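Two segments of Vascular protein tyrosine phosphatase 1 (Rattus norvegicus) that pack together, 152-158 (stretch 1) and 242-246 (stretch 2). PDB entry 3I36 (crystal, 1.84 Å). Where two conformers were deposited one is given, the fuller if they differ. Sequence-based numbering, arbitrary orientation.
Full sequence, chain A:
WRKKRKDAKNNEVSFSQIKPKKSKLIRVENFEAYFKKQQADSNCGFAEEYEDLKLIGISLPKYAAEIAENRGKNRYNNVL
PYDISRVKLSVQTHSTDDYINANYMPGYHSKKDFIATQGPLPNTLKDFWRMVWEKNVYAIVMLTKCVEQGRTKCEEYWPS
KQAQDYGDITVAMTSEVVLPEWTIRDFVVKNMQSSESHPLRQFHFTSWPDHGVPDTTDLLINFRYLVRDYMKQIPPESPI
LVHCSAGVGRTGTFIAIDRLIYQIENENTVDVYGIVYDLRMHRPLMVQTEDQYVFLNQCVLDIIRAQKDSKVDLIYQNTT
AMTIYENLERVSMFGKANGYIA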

# COMPACT_ATOMS: atom_id res chain seq x y z
N THR A 152 16.20 10.07 -0.67
CA THR A 152 15.80 8.88 0.08
C THR A 152 14.29 8.86 0.22
O THR A 152 13.69 9.77 0.79
CB THR A 152 16.45 8.81 1.47
OG1 THR A 152 17.87 8.75 1.32
CG2 THR A 152 15.97 7.56 2.21
N LYS A 153 13.68 7.83 -0.33
CA LYS A 153 12.24 7.66 -0.23
C LYS A 153 11.91 6.63 0.84
O LYS A 153 10.80 6.60 1.35
CB LYS A 153 11.68 7.23 -1.59
CG LYS A 153 11.75 8.33 -2.65
CD LYS A 153 10.87 9.50 -2.23
CE LYS A 153 10.53 10.40 -3.40
NZ LYS A 153 9.61 11.49 -3.01
N CYS A 154 12.88 5.79 1.17
CA CYS A 154 12.62 4.67 2.06
C CYS A 154 13.93 4.07 2.51
O CYS A 154 14.86 3.95 1.72
CB CYS A 154 11.79 3.60 1.33
SG CYS A 154 11.30 2.21 2.39
N GLU A 155 14.04 3.73 3.79
CA GLU A 155 15.23 3.04 4.26
C GLU A 155 15.27 1.64 3.67
O GLU A 155 14.23 1.06 3.39
CB GLU A 155 15.27 2.96 5.79
CG GLU A 155 15.52 4.30 6.42
CD GLU A 155 16.79 4.93 5.88
OE1 GLU A 155 17.86 4.32 6.05
OE2 GLU A 155 16.71 6.03 5.28
N GLU A 156 16.47 1.12 3.46
CA GLU A 156 16.58 -0.28 3.09
C GLU A 156 16.40 -1.04 4.39
O GLU A 156 17.37 -1.31 5.11
CB GLU A 156 17.92 -0.58 2.46
CG GLU A 156 18.09 -2.05 2.12
CD GLU A 156 19.15 -2.28 1.08
OE1 GLU A 156 19.46 -3.45 0.80
OE2 GLU A 156 19.67 -1.29 0.53
N TYR A 157 15.16 -1.36 4.70
CA TYR A 157 14.80 -1.82 6.03
C TYR A 157 14.92 -3.32 6.14
O TYR A 157 14.64 -3.88 7.19
CB TYR A 157 13.36 -1.43 6.35
CG TYR A 157 12.38 -1.90 5.31
CD1 TYR A 157 11.91 -3.20 5.31
CD2 TYR A 157 11.96 -1.04 4.30
CE1 TYR A 157 11.00 -3.63 4.33
CE2 TYR A 157 11.07 -1.44 3.34
CZ TYR A 157 10.59 -2.74 3.36
OH TYR A 157 9.71 -3.13 2.39
N TRP A 158 15.31 -3.96 5.05
CA TRP A 158 15.37 -5.41 5.03
C TRP A 158 16.82 -5.88 4.96
O TRP A 158 17.67 -5.18 4.41
CB TRP A 158 14.58 -5.95 3.84
CG TRP A 158 15.15 -5.55 2.52
CD1 TRP A 158 16.04 -6.25 1.76
CD2 TRP A 158 14.86 -4.35 1.79
NE1 TRP A 158 16.31 -5.57 0.61
CE2 TRP A 158 15.60 -4.39 0.60
CE3 TRP A 158 14.03 -3.24 2.04
CZ2 TRP A 158 15.56 -3.37 -0.34
CZ3 TRP A 158 13.98 -2.23 1.09
CH2 TRP A 158 14.74 -2.30 -0.08
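Stretch 2 242-246: VHCSA

Stretch 2 enters as the end of a strand, V242 and H243, and continues as loop from C244 to A246; stretch 1 has no regular helix or strand. The contact is small, 219 Å² summed over both sides, and most of stretch 2's share falls on H243 and S245. The chain order runs oppositely across it: H243 meets C154 and Y157, whereas S245, two residues later, meets the earlier K153.

H243 loses the most area, 59 Å². Its CA-to-CB bond points toward stretch 1, and with chi1 at 74° (p) its ring reaches Y157, where H243 NE2 and Y157 OH form a hydrogen bond of 2.6 Å in which either could be the donor. The hydroxyl lies near the plane of the imidazole, as a bond to a ring nitrogen favours. The Y157 and H243 rings are oblique, centroids 5.1 Å apart and planes at 70°. H243 ND1 donates to C244 O at 3.0 Å and 171°, a nearly linear bond that ties the ring to the following residue's backbone. C154 SG packs 3.5 Å from H243 CE1, obliquely to the ring.

S245 CA and K153 CA are the closest CA pair, 4.9 Å apart. S245 CA lies 3.5 Å from K153 O, with 153° at the hydrogen, consistent with a CA-H...O contact. Alongside, K153 CD sits 3.9 Å from S245 CB.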

# COMPACT_ATOMS: atom_id res chain seq x y z
N VAL A 242 1.67 -2.59 2.58
CA VAL A 242 1.99 -1.95 1.32
C VAL A 242 2.58 -0.60 1.65
O VAL A 242 2.07 0.10 2.50
CB VAL A 242 0.76 -1.75 0.45
CG1 VAL A 242 1.16 -1.16 -0.92
CG2 VAL A 242 0.05 -3.07 0.27
N HIS A 243 3.69 -0.26 1.00
CA HIS A 243 4.27 1.05 1.24
C HIS A 243 5.01 1.50 0.00
O HIS A 243 5.42 0.69 -0.82
CB HIS A 243 5.23 1.02 2.42
CG HIS A 243 6.53 0.35 2.12
ND1 HIS A 243 7.61 1.02 1.60
CD2 HIS A 243 6.92 -0.94 2.24
CE1 HIS A 243 8.62 0.18 1.43
NE2 HIS A 243 8.22 -1.02 1.80
N CYS A 244 5.13 2.81 -0.13
CA CYS A 244 6.04 3.39 -1.10
C CYS A 244 6.85 4.34 -0.25
O CYS A 244 7.48 3.91 0.72
CB CYS A 244 5.26 4.12 -2.20
SG CYS A 244 3.76 4.98 -1.59
N SER A 245 6.82 5.63 -0.57
CA SER A 245 7.45 6.68 0.21
C SER A 245 6.57 7.06 1.39
O SER A 245 6.82 6.76 2.57
CB SER A 245 7.61 7.92 -0.68
OG SER A 245 6.36 8.33 -1.25
N ALA A 246 5.50 7.75 1.04
CA ALA A 246 4.55 8.24 2.02
C ALA A 246 3.51 7.16 2.36
O ALA A 246 2.81 7.24 3.36
CB ALA A 246 3.89 9.49 1.51